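Local coordinates for avidin-related protein 4/5 (Gallus gallus, PDB 1Y55) that binds biotin with high affinity as a thermostable tetrameric relative of avidin, at residues 88-99 and 110-120. The protein carries 1 engineered substitution. Sequence-based numbering, arbitrary orientation.
Sequences KEVLKTMWLLRS and ATRVGYNNFTR. With BTN (biotin), chain C.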
# COMPACT_ATOMS: atom_id res chain seq x y z
N LYS A 88 3.86 -25.08 13.76
CA LYS A 88 2.92 -24.00 14.02
C LYS A 88 2.73 -23.13 12.78
O LYS A 88 3.69 -22.81 12.08
CB LYS A 88 3.40 -23.15 15.18
CG LYS A 88 2.38 -22.13 15.64
CD LYS A 88 2.94 -21.34 16.82
CE LYS A 88 3.89 -20.25 16.35
NZ LYS A 88 3.22 -18.93 16.18
N GLU A 89 1.48 -22.75 12.53
CA GLU A 89 1.11 -21.99 11.34
C GLU A 89 0.83 -20.53 11.66
O GLU A 89 0.19 -20.20 12.66
CB GLU A 89 -0.11 -22.62 10.68
CG GLU A 89 0.23 -24.00 10.13
CD GLU A 89 -0.94 -24.78 9.58
OE1 GLU A 89 -2.07 -24.47 9.93
OE2 GLU A 89 -0.72 -25.72 8.81
N VAL A 90 1.32 -19.65 10.80
CA VAL A 90 1.05 -18.22 10.89
C VAL A 90 0.65 -17.76 9.50
O VAL A 90 1.27 -18.13 8.50
CB VAL A 90 2.31 -17.43 11.34
CG1 VAL A 90 2.09 -15.92 11.26
CG2 VAL A 90 2.75 -17.83 12.75
N LEU A 91 -0.39 -16.93 9.44
CA LEU A 91 -0.69 -16.18 8.22
C LEU A 91 -0.12 -14.79 8.35
O LEU A 91 -0.48 -14.05 9.26
CB LEU A 91 -2.19 -16.06 7.93
CG LEU A 91 -3.03 -17.32 8.06
CD1 LEU A 91 -4.47 -17.01 7.73
CD2 LEU A 91 -2.49 -18.43 7.18
N LYS A 92 0.77 -14.42 7.43
CA LYS A 92 1.26 -13.05 7.31
C LYS A 92 0.47 -12.42 6.17
O LYS A 92 0.46 -12.95 5.07
CB LYS A 92 2.75 -13.05 6.98
CG LYS A 92 3.64 -13.64 8.07
CD LYS A 92 3.70 -12.80 9.32
CE LYS A 92 4.57 -11.56 9.15
NZ LYS A 92 4.65 -10.75 10.38
N THR A 93 -0.22 -11.32 6.45
CA THR A 93 -1.06 -10.67 5.46
C THR A 93 -0.88 -9.17 5.41
O THR A 93 -0.47 -8.52 6.38
CB THR A 93 -2.58 -10.95 5.68
OG1 THR A 93 -3.09 -10.20 6.79
CG2 THR A 93 -2.85 -12.41 5.92
N MET A 94 -1.32 -8.65 4.28
CA MET A 94 -1.54 -7.25 4.13
C MET A 94 -2.86 -7.05 3.44
O MET A 94 -3.35 -7.92 2.71
CB MET A 94 -0.37 -6.65 3.37
CG MET A 94 0.89 -6.77 4.22
SD MET A 94 2.26 -5.99 3.65
CE MET A 94 1.49 -4.13 4.09
N TRP A 95 -3.45 -5.88 3.69
CA TRP A 95 -4.82 -5.63 3.28
C TRP A 95 -4.98 -4.25 2.70
O TRP A 95 -4.23 -3.31 3.01
CB TRP A 95 -5.81 -5.87 4.44
CG TRP A 95 -5.54 -5.14 5.71
CD1 TRP A 95 -4.98 -5.67 6.85
CD2 TRP A 95 -5.84 -3.77 6.02
NE1 TRP A 95 -4.92 -4.72 7.83
CE2 TRP A 95 -5.45 -3.54 7.35
CE3 TRP A 95 -6.45 -2.72 5.32
CZ2 TRP A 95 -5.62 -2.30 7.99
CZ3 TRP A 95 -6.61 -1.48 5.95
CH2 TRP A 95 -6.19 -1.29 7.27
N LEU A 96 -6.02 -4.14 1.86
CA LEU A 96 -6.53 -2.86 1.36
C LEU A 96 -8.01 -2.79 1.73
O LEU A 96 -8.77 -3.71 1.43
CB LEU A 96 -6.40 -2.73 -0.15
CG LEU A 96 -4.98 -2.74 -0.70
CD1 LEU A 96 -5.02 -2.81 -2.22
CD2 LEU A 96 -4.17 -1.54 -0.24
N LEU A 97 -8.40 -1.69 2.38
CA LEU A 97 -9.77 -1.42 2.80
C LEU A 97 -10.30 -0.29 1.92
O LEU A 97 -9.81 0.85 2.00
CB LEU A 97 -9.79 -1.04 4.28
CG LEU A 97 -11.06 -0.41 4.86
CD1 LEU A 97 -12.32 -1.19 4.63
CD2 LEU A 97 -10.86 -0.21 6.36
N ARG A 98 -11.25 -0.62 1.06
CA ARG A 98 -11.86 0.32 0.13
C ARG A 98 -13.17 0.85 0.71
O ARG A 98 -14.10 0.09 0.99
CB ARG A 98 -12.15 -0.38 -1.19
CG ARG A 98 -12.91 0.49 -2.18
CD ARG A 98 -12.11 1.64 -2.70
NE ARG A 98 -12.94 2.66 -3.33
CZ ARG A 98 -12.52 3.48 -4.29
NH1 ARG A 98 -11.35 3.31 -4.89
NH2 ARG A 98 -13.30 4.48 -4.68
N SER A 99 -13.22 2.17 0.89
CA SER A 99 -14.45 2.85 1.23
C SER A 99 -15.20 3.28 -0.02
O SER A 99 -14.64 3.51 -1.09
CB SER A 99 -14.14 4.11 2.05
OG SER A 99 -13.50 3.82 3.28
N ALA A 110 -9.95 6.96 -0.93
CA ALA A 110 -10.83 5.83 -0.63
C ALA A 110 -10.16 4.54 -0.17
O ALA A 110 -10.88 3.59 0.13
CB ALA A 110 -11.71 5.54 -1.84
N THR A 111 -8.82 4.47 -0.14
CA THR A 111 -8.15 3.19 0.13
C THR A 111 -7.17 3.28 1.28
O THR A 111 -6.18 4.01 1.22
CB THR A 111 -7.43 2.68 -1.13
OG1 THR A 111 -8.37 2.63 -2.22
CG2 THR A 111 -6.93 1.27 -0.92
N ARG A 112 -7.44 2.51 2.33
CA ARG A 112 -6.54 2.35 3.47
C ARG A 112 -5.75 1.04 3.32
O ARG A 112 -6.22 0.10 2.65
CB ARG A 112 -7.31 2.38 4.79
CG ARG A 112 -7.70 3.80 5.19
CD ARG A 112 -8.68 3.92 6.32
NE ARG A 112 -10.00 3.44 5.94
CZ ARG A 112 -11.06 3.46 6.73
NH1 ARG A 112 -10.99 3.90 7.98
NH2 ARG A 112 -12.22 2.98 6.28
N VAL A 113 -4.57 1.01 3.91
CA VAL A 113 -3.68 -0.13 3.83
C VAL A 113 -3.20 -0.51 5.23
O VAL A 113 -3.03 0.35 6.09
CB VAL A 113 -2.48 0.16 2.87
CG1 VAL A 113 -1.63 1.34 3.35
CG2 VAL A 113 -1.62 -1.07 2.63
N GLY A 114 -2.93 -1.78 5.43
CA GLY A 114 -2.36 -2.25 6.68
C GLY A 114 -1.92 -3.69 6.62
O GLY A 114 -1.85 -4.30 5.54
N TYR A 115 -1.61 -4.23 7.79
CA TYR A 115 -1.12 -5.59 7.94
C TYR A 115 -1.99 -6.35 8.92
O TYR A 115 -2.70 -5.77 9.72
CB TYR A 115 0.34 -5.63 8.43
CG TYR A 115 0.58 -5.28 9.87
CD1 TYR A 115 0.67 -6.27 10.84
CD2 TYR A 115 0.78 -3.96 10.26
CE1 TYR A 115 0.95 -5.96 12.16
CE2 TYR A 115 1.07 -3.65 11.57
CZ TYR A 115 1.17 -4.64 12.51
OH TYR A 115 1.47 -4.29 13.80
N ASN A 116 -1.88 -7.67 8.92
CA ASN A 116 -2.40 -8.47 10.00
C ASN A 116 -1.68 -9.80 10.05
O ASN A 116 -1.51 -10.46 9.03
CB ASN A 116 -3.91 -8.78 9.87
CG ASN A 116 -4.82 -7.67 10.37
OD1 ASN A 116 -5.71 -7.23 9.64
ND2 ASN A 116 -4.68 -7.30 11.64
N ASN A 117 -1.33 -10.23 11.26
CA ASN A 117 -0.76 -11.54 11.51
C ASN A 117 -1.82 -12.40 12.16
O ASN A 117 -2.44 -11.96 13.13
CB ASN A 117 0.46 -11.37 12.41
CG ASN A 117 1.49 -10.41 11.80
OD1 ASN A 117 1.83 -10.56 10.64
ND2 ASN A 117 1.97 -9.44 12.55
N PHE A 118 -2.05 -13.60 11.62
CA PHE A 118 -3.07 -14.50 12.15
C PHE A 118 -2.41 -15.77 12.67
O PHE A 118 -1.47 -16.30 12.08
CB PHE A 118 -4.10 -14.95 11.09
CG PHE A 118 -4.96 -13.85 10.49
CD1 PHE A 118 -6.30 -13.75 10.82
CD2 PHE A 118 -4.46 -12.98 9.53
CE1 PHE A 118 -7.13 -12.79 10.24
CE2 PHE A 118 -5.28 -12.02 8.95
CZ PHE A 118 -6.62 -11.93 9.30
N THR A 119 -2.98 -16.28 13.77
CA THR A 119 -2.63 -17.60 14.28
C THR A 119 -3.91 -18.37 14.57
O THR A 119 -4.99 -17.80 14.66
CB THR A 119 -1.76 -17.50 15.55
OG1 THR A 119 -2.43 -16.71 16.53
CG2 THR A 119 -0.41 -16.82 15.27
N ARG A 120 -3.80 -19.68 14.70
CA ARG A 120 -4.98 -20.52 14.85
C ARG A 120 -5.62 -20.35 16.21
O ARG A 120 -4.96 -20.16 17.22
CB ARG A 120 -4.63 -22.00 14.63
CG ARG A 120 -4.38 -22.33 13.16
CD ARG A 120 -4.40 -23.83 12.88
NE ARG A 120 -4.12 -24.18 11.49
CZ ARG A 120 -5.01 -24.17 10.49
NH1 ARG A 120 -4.64 -24.53 9.27
NH2 ARG A 120 -6.25 -23.77 10.68
C11 BTN C . -15.71 -1.02 8.13
O11 BTN C . -14.99 -0.31 9.05
O12 BTN C . -16.69 -0.47 7.47
C10 BTN C . -15.43 -2.43 7.85
C9 BTN C . -14.51 -3.11 8.83
C8 BTN C . -13.04 -2.94 8.46
C7 BTN C . -12.13 -3.65 9.47
C2 BTN C . -10.63 -3.68 9.04
S1 BTN C . -10.26 -4.72 7.66
C6 BTN C . -8.51 -4.43 7.97
C5 BTN C . -8.35 -4.50 9.48
N1 BTN C . -8.14 -5.85 9.97
C3 BTN C . -9.15 -6.23 10.74
O3 BTN C . -9.22 -7.43 11.31
N2 BTN C . -10.07 -5.29 10.86
C4 BTN C . -9.67 -4.09 10.16
O HOH W 1 -1.12 -20.89 14.88
O HOH W 2 1.52 -9.30 8.27
O HOH W 3 -10.94 3.07 3.28
O HOH W 4 -9.18 1.32 -4.53
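Glu89 and Arg120, the latter in one of its two modelled conformers, form a salt bridge at one end of the strand pair: a single oxygen, Glu89 OE1, takes Arg120 NE at 2.6 Å and NH1 at 2.7 Å, OE1 lying close to the guanidinium plane, so that the arginine grips it side-on. In that conformer the long arginine can reach further, its NH1 and NH2 also binding the carbonyls of Ser5 and Thr7. Lys92, bent at chi2 and chi3, folds back to put NZ 2.8 Å from Asn117 OD1, above the amide plane. Thr93 OG1, between its backbone N and carbonyl carbon (chi1 75°), bonds to Asn116 O, which Thr93 N also grips, so a buried hydroxyl is satisfied by main chain. Nearby, Asn116 OD1 accepts biotin N1 at 2.8 Å in a nearly straight bond (168°), while ND2 is tied to Asn13.

Trp95 lies flat between ligand and strand. Biotin C6 sits 3.2 Å above one face, and Gly114 covers the other, its CA making a CH-pi contact; lacking a side chain, glycine lets the indole press on the backbone. Farther along, the Arg98 guanidinium lies over Ala110 CB, a methyl small enough for it, and pairs with Asp107.

Strands 89-98 and 111-120 are antiparallel neighbours in the avidin beta-barrel. Trp95, Asn116 and Phe118 face its interior, Phe118 reaching Met18 of strand 17-20; Met94, Val113 and Tyr115 meet other subunits, while strand 74-83 pairs with the far edge of 89-98.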